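RagB/SusD family nutrient uptake outer membrane protein (Bacteroides thetaiotaomicron, PDB 7KV2) probably binds beta-glucans at the cell surface as a SusD-family outer-membrane protein that serves glycan uptake. Local coordinates at residues 235-240 against 413-418; 243-248 against 426-431. All blocks are in the same frame, centred on the assembly; numbering follows the deposited sequence.

Both contacts use helix 237-249, contact 1 through its first turn and contact 2 further along, against two helices that follow each other in the chain, 405-417 and 425-435. Their centres lie 12 Å apart, and Ile-416 of 413-418 packs on Tyr-428 of 426-431. Contact 1 is partly buried: two of its four touching residues are buried, and its contacts are apolar, a leucine set against a tyrosine ring and an alanine, with the aliphatic part of Arg-418 added at the margin. Contact 2 is a surface contact, buries less area and relies on a long tyrosine that spans wider-spaced backbones to a carboxylate and an isoleucine, next to a sodium ion.

Contact 1. Residues 235-240 against 413-418; sequences SRYSTA and AELITR
Leu-415 projects both of its methyl groups onto helix 237-249, one against Tyr-237 and the other against Ala-240. The CA atoms of Tyr-237 and Leu-415 are 6.4 Å apart. Followed outward, the tyrosine side chain meets the leucine first: Tyr-237 CB is 4.0 Å from Leu-415 CD2, and Tyr-237 CG 3.9 Å from it. Tyr-237 CD1 is 4.1 Å from Leu-415 CD2, and the methyl sits over one face, close to CG. Farther out along the ring, on the same side as the leucine methyl, Tyr-237 CE2 lies 3.8 Å from Arg-418 CD, met obliquely. At the tip, Tyr-237 OH makes a weak hydrogen bond to Asn-232.

CG of Tyr-237 stands anti to its carbonyl carbon (chi1 -76°), which carries the ring out beside Leu-415; the two side chains cross at about a right angle. The other leucine branch extends to the next turn, where Leu-415 CD1 is 3.8 Å from Ala-240 CB.

While its CD touches the ring, the polar end of Arg-418 turns back to Glu-414, one turn earlier. Its NE and NH2 grip one oxygen of Glu-414 side-on; the NE bond to OE2 measures 2.9 Å and uses the anti lone pair, with the acceptor in the guanidinium plane. That plane lies 50° from the tyrosine ring, an orientation the two-nitrogen grip is likely to fix. Arg-469 makes a second salt bridge to OE2, so two positive groups probably stabilise the ionised carboxylate.

This is helix-to-helix packing within the largely helical, tetratricopeptide-repeat-like SusD fold, the first turn of 237-249 on the C-terminal end of 405-417. Val-228 of helix 217-231 touches Tyr-237, Ala-420 lies against both Tyr-237 and Leu-415, and Leu-446 of helix 446-456 packs on Arg-418.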
loop_
_atom_site.group_PDB
_atom_site.type_symbol
_atom_site.label_atom_id
_atom_site.label_comp_id
_atom_site.label_asym_id
_atom_site.label_seq_id
_atom_site.Cartn_x
_atom_site.Cartn_y
_atom_site.Cartn_z
ATOM N N SER A 235 14.153 -20.521 -3.367
ATOM C CA SER A 235 14.219 -21.188 -4.691
ATOM C C SER A 235 13.956 -20.166 -5.814
ATOM O O SER A 235 14.289 -20.458 -6.980
ATOM C CB SER A 235 13.287 -22.348 -4.772
ATOM O OG SER A 235 11.985 -21.916 -5.115
ATOM N N ARG A 236 13.381 -18.996 -5.507
ATOM C CA ARG A 236 12.980 -18.040 -6.561
ATOM C C ARG A 236 13.725 -16.715 -6.410
ATOM O O ARG A 236 13.425 -15.807 -7.198
ATOM C CB ARG A 236 11.467 -17.859 -6.545
ATOM C CG ARG A 236 10.729 -18.952 -7.303
ATOM C CD ARG A 236 9.267 -18.640 -7.398
ATOM N NE ARG A 236 8.616 -19.649 -8.207
ATOM C CZ ARG A 236 8.228 -20.847 -7.771
ATOM N NH1 ARG A 236 8.415 -21.213 -6.512
ATOM N NH2 ARG A 236 7.645 -21.677 -8.618
ATOM N N TYR A 237 14.671 -16.622 -5.473
ATOM C CA TYR A 237 15.445 -15.379 -5.199
ATOM C C TYR A 237 16.267 -14.938 -6.415
ATOM O O TYR A 237 16.310 -13.723 -6.736
ATOM C CB TYR A 237 16.333 -15.559 -3.966
ATOM C CG TYR A 237 15.651 -15.516 -2.620
ATOM C CD1 TYR A 237 14.279 -15.384 -2.463
ATOM C CD2 TYR A 237 16.411 -15.662 -1.470
ATOM C CE1 TYR A 237 13.696 -15.336 -1.210
ATOM C CE2 TYR A 237 15.842 -15.622 -0.209
ATOM C CZ TYR A 237 14.486 -15.451 -0.079
ATOM O OH TYR A 237 13.944 -15.465 1.162
ATOM N N SER A 238 16.925 -15.878 -7.112
ATOM C CA SER A 238 17.789 -15.557 -8.276
ATOM C C SER A 238 16.950 -14.987 -9.412
ATOM O O SER A 238 17.452 -14.070 -10.075
ATOM C CB SER A 238 18.576 -16.763 -8.767
ATOM O OG SER A 238 19.680 -16.973 -7.911
ATOM N N THR A 239 15.761 -15.543 -9.639
ATOM C CA THR A 239 14.779 -15.036 -10.647
ATOM C C THR A 239 14.286 -13.630 -10.243
ATOM O O THR A 239 14.327 -12.699 -11.071
ATOM C CB THR A 239 13.631 -16.022 -10.818
ATOM O OG1 THR A 239 14.237 -17.244 -11.238
ATOM C CG2 THR A 239 12.599 -15.573 -11.827
ATOM N N ALA A 240 13.888 -13.474 -8.986
ATOM C CA ALA A 240 13.438 -12.167 -8.463
ATOM C C ALA A 240 14.559 -11.145 -8.652
ATOM O O ALA A 240 14.253 -10.023 -9.135
ATOM C CB ALA A 240 13.005 -12.296 -7.036
ATOM N N ALA A 413 19.542 -5.110 -3.715
ATOM C CA ALA A 413 20.587 -5.136 -2.662
ATOM C C ALA A 413 20.340 -6.339 -1.731
ATOM O O ALA A 413 21.280 -7.139 -1.470
ATOM C CB ALA A 413 20.595 -3.836 -1.901
ATOM N N GLU A 414 19.137 -6.492 -1.200
ATOM C CA GLU A 414 18.848 -7.553 -0.204
ATOM C C GLU A 414 19.062 -8.927 -0.851
ATOM O O GLU A 414 19.663 -9.789 -0.203
ATOM C CB GLU A 414 17.417 -7.465 0.316
ATOM C CG GLU A 414 17.121 -8.480 1.370
ATOM C CD GLU A 414 15.766 -8.372 2.027
ATOM O OE1 GLU A 414 15.142 -7.274 1.927
ATOM O OE2 GLU A 414 15.358 -9.373 2.686
ATOM N N LEU A 415 18.537 -9.131 -2.057
ATOM C CA LEU A 415 18.620 -10.442 -2.760
ATOM C C LEU A 415 20.100 -10.779 -3.029
ATOM O O LEU A 415 20.487 -11.948 -2.789
ATOM C CB LEU A 415 17.779 -10.409 -4.042
ATOM C CG LEU A 415 16.272 -10.388 -3.804
ATOM C CD1 LEU A 415 15.491 -10.139 -5.086
ATOM C CD2 LEU A 415 15.824 -11.663 -3.140
ATOM N N ILE A 416 20.895 -9.808 -3.457
ATOM C CA ILE A 416 22.363 -9.995 -3.672
ATOM C C ILE A 416 22.976 -10.406 -2.327
ATOM O O ILE A 416 23.683 -11.449 -2.265
ATOM C CB ILE A 416 23.049 -8.759 -4.287
ATOM C CG1 ILE A 416 22.518 -8.449 -5.691
ATOM C CG2 ILE A 416 24.575 -8.907 -4.280
ATOM C CD1 ILE A 416 22.790 -7.043 -6.142
ATOM N N THR A 417 22.671 -9.667 -1.262
ATOM C CA THR A 417 23.264 -9.933 0.060
ATOM C C THR A 417 22.845 -11.316 0.548
ATOM O O THR A 417 23.630 -11.903 1.311
ATOM C CB THR A 417 22.933 -8.825 1.051
ATOM O OG1 THR A 417 23.665 -7.705 0.559
ATOM C CG2 THR A 417 23.337 -9.176 2.466
ATOM N N ARG A 418 21.674 -11.815 0.161
ATOM C CA ARG A 418 21.160 -13.133 0.620
ATOM C C ARG A 418 21.745 -14.252 -0.266
ATOM O O ARG A 418 21.322 -15.392 -0.091
ATOM C CB ARG A 418 19.633 -13.226 0.578
ATOM C CG ARG A 418 18.916 -12.385 1.620
ATOM C CD ARG A 418 17.431 -12.687 1.696
ATOM N NE ARG A 418 16.800 -11.837 2.689
ATOM C CZ ARG A 418 16.841 -12.007 4.000
ATOM N NH1 ARG A 418 17.495 -13.021 4.552
ATOM N NH2 ARG A 418 16.235 -11.134 4.775
#

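Contact 2. Residues 243-248 against 426-431; sequences YMEEII and KKYLNL. With NA (sodium ion), chain G.
Tyr-428 reaches from helix 425-435 to helix 237-249 and meets two residues there in different ways: Glu-245 at the edge of its ring, Ile-248 over a face. The closest CA atoms, those of Ile-248 and Tyr-428, are 9.3 Å apart, so the long aromatic side chain bridges the gap. Its hydroxyl donates to the carboxylate, with Tyr-428 OH 2.7 Å from Glu-245 OE1, on the syn lone pair. The two side chains cross at about a right angle and their planes are 61° apart, while the second oxygen, Glu-245 OE2, lies in the ring plane 3.6 Å from Tyr-428 CE2. A bend at chi2 (-73°) brings the carboxylate round to this edge.

Ile-248 and Tyr-428 approach each other from opposite directions, and the isoleucine makes a CH-pi contact: its CD1 is 3.9 Å from the centroid of the Tyr-428 ring and 20° off the normal. The other branch ends near the hydroxyl, with Ile-248 CG2 3.7 Å from Tyr-428 OH. A phenylalanine in place of Tyr-428 would probably leave Glu-245 OE1 without its donor and the carboxylate freer to turn.

The helices belong to the largely helical, tetratricopeptide-repeat-like SusD fold. Helix 405-417 packs on both, touching Ile-248 through Ala-412 and Leu-429 through Leu-410.

At the same residue the backbone turns to metal: Ile-248 O binds the sodium ion at 2.5 Å. A water lies 2.2 Å from the sodium, and the carbonyls of Ser-250 and Tyr-253 and the hydroxyl of Tyr-405 complete the site.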
loop_
_atom_site.group_PDB
_atom_site.type_symbol
_atom_site.label_atom_id
_atom_site.label_comp_id
_atom_site.label_asym_id
_atom_site.label_seq_id
_atom_site.Cartn_x
_atom_site.Cartn_y
_atom_site.Cartn_z
ATOM N N TYR A 243 14.877 -10.090 -12.321
ATOM C CA TYR A 243 13.746 -9.155 -12.632
ATOM C C TYR A 243 14.036 -7.747 -12.109
ATOM O O TYR A 243 13.789 -6.754 -12.850
ATOM C CB TYR A 243 12.427 -9.716 -12.111
ATOM C CG TYR A 243 11.984 -10.984 -12.781
ATOM C CD1 TYR A 243 12.435 -11.356 -14.047
ATOM C CD2 TYR A 243 11.059 -11.791 -12.164
ATOM C CE1 TYR A 243 11.971 -12.506 -14.671
ATOM C CE2 TYR A 243 10.600 -12.948 -12.768
ATOM C CZ TYR A 243 11.073 -13.317 -14.011
ATOM O OH TYR A 243 10.574 -14.460 -14.560
ATOM N N MET A 244 14.537 -7.629 -10.881
ATOM C CA MET A 244 14.944 -6.316 -10.330
ATOM C C MET A 244 16.022 -5.711 -11.241
ATOM O O MET A 244 15.951 -4.509 -11.592
ATOM C CB MET A 244 15.443 -6.467 -8.888
ATOM C CG MET A 244 14.397 -6.988 -7.900
ATOM S SD MET A 244 12.827 -6.025 -7.854
ATOM C CE MET A 244 11.866 -6.903 -9.088
ATOM N N GLU A 245 16.985 -6.525 -11.689
ATOM C CA GLU A 245 18.083 -6.035 -12.549
ATOM C C GLU A 245 17.521 -5.537 -13.881
ATOM O O GLU A 245 18.097 -4.592 -14.429
ATOM C CB GLU A 245 19.146 -7.130 -12.701
ATOM C CG GLU A 245 19.937 -7.416 -11.436
ATOM C CD GLU A 245 20.949 -6.375 -11.016
ATOM O OE1 GLU A 245 20.890 -5.235 -11.526
ATOM O OE2 GLU A 245 21.797 -6.702 -10.155
ATOM N N GLU A 246 16.462 -6.152 -14.413
ATOM C CA GLU A 246 15.855 -5.714 -15.699
ATOM C C GLU A 246 15.253 -4.313 -15.541
ATOM O O GLU A 246 15.447 -3.485 -16.424
ATOM C CB GLU A 246 14.786 -6.708 -16.138
ATOM C CG GLU A 246 15.379 -7.957 -16.748
ATOM C CD GLU A 246 14.353 -8.917 -17.305
ATOM O OE1 GLU A 246 13.271 -8.452 -17.675
ATOM O OE2 GLU A 246 14.639 -10.138 -17.339
ATOM N N ILE A 247 14.564 -4.060 -14.425
ATOM C CA ILE A 247 14.004 -2.710 -14.110
ATOM C C ILE A 247 15.164 -1.735 -13.948
ATOM O O ILE A 247 15.092 -0.605 -14.473
ATOM C CB ILE A 247 13.111 -2.757 -12.847
ATOM C CG1 ILE A 247 11.901 -3.663 -13.036
ATOM C CG2 ILE A 247 12.686 -1.333 -12.469
ATOM C CD1 ILE A 247 11.097 -3.917 -11.794
ATOM N N ILE A 248 16.210 -2.130 -13.220
ATOM C CA ILE A 248 17.380 -1.252 -12.979
ATOM C C ILE A 248 18.031 -0.934 -14.333
ATOM O O ILE A 248 18.434 0.227 -14.525
ATOM C CB ILE A 248 18.354 -1.883 -11.960
ATOM C CG1 ILE A 248 17.780 -1.832 -10.535
ATOM C CG2 ILE A 248 19.712 -1.232 -12.015
ATOM C CD1 ILE A 248 18.471 -2.775 -9.567
ATOM N N LYS A 426 26.046 -2.689 -2.671
ATOM C CA LYS A 426 26.471 -1.466 -1.979
ATOM C C LYS A 426 26.024 -0.259 -2.804
ATOM O O LYS A 426 25.522 0.727 -2.205
ATOM C CB LYS A 426 27.972 -1.450 -1.724
ATOM C CG LYS A 426 28.394 -0.226 -0.929
ATOM C CD LYS A 426 29.767 -0.322 -0.334
ATOM C CE LYS A 426 30.160 0.972 0.342
ATOM N NZ LYS A 426 31.442 0.807 1.054
ATOM N N LYS A 427 26.209 -0.305 -4.122
ATOM C CA LYS A 427 25.831 0.843 -4.979
ATOM C C LYS A 427 24.309 1.057 -4.870
ATOM O O LYS A 427 23.898 2.181 -4.664
ATOM C CB LYS A 427 26.203 0.608 -6.438
ATOM C CG LYS A 427 25.745 1.694 -7.397
ATOM C CD LYS A 427 26.429 1.568 -8.732
ATOM C CE LYS A 427 25.550 1.942 -9.900
ATOM N NZ LYS A 427 26.269 1.771 -11.192
ATOM N N TYR A 428 23.548 -0.014 -4.962
ATOM C CA TYR A 428 22.075 0.039 -4.998
ATOM C C TYR A 428 21.570 0.642 -3.693
ATOM O O TYR A 428 20.763 1.557 -3.778
ATOM C CB TYR A 428 21.502 -1.335 -5.276
ATOM C CG TYR A 428 21.773 -1.822 -6.674
ATOM C CD1 TYR A 428 22.127 -0.962 -7.693
ATOM C CD2 TYR A 428 21.602 -3.149 -6.984
ATOM C CE1 TYR A 428 22.347 -1.429 -8.987
ATOM C CE2 TYR A 428 21.833 -3.626 -8.263
ATOM C CZ TYR A 428 22.188 -2.763 -9.271
ATOM O OH TYR A 428 22.363 -3.262 -10.530
ATOM N N LEU A 429 22.038 0.133 -2.545
ATOM C CA LEU A 429 21.693 0.652 -1.200
ATOM C C LEU A 429 22.020 2.141 -1.091
ATOM O O LEU A 429 21.166 2.927 -0.635
ATOM C CB LEU A 429 22.435 -0.168 -0.142
ATOM C CG LEU A 429 22.267 0.342 1.278
ATOM C CD1 LEU A 429 20.765 0.434 1.647
ATOM C CD2 LEU A 429 23.003 -0.572 2.236
ATOM N N ASN A 430 23.197 2.554 -1.539
ATOM C CA ASN A 430 23.661 3.933 -1.312
ATOM C C ASN A 430 23.015 4.864 -2.322
ATOM O O ASN A 430 22.971 6.054 -2.016
ATOM C CB ASN A 430 25.184 4.003 -1.190
ATOM C CG ASN A 430 25.598 3.448 0.156
ATOM O OD1 ASN A 430 25.433 4.113 1.186
ATOM N ND2 ASN A 430 26.049 2.214 0.162
ATOM N N LEU A 431 22.481 4.379 -3.451
ATOM C CA LEU A 431 21.744 5.298 -4.378
ATOM C C LEU A 431 20.521 5.849 -3.625
ATOM O O LEU A 431 20.281 7.075 -3.645
ATOM C CB LEU A 431 21.328 4.550 -5.636
ATOM C CG LEU A 431 22.414 4.367 -6.701
ATOM C CD1 LEU A 431 21.882 3.504 -7.821
ATOM C CD2 LEU A 431 22.879 5.704 -7.229
HETATM NA NA NA G . 16.886 2.235 -14.245
HETATM O O HOH W 1 18.507 3.723 -14.692
#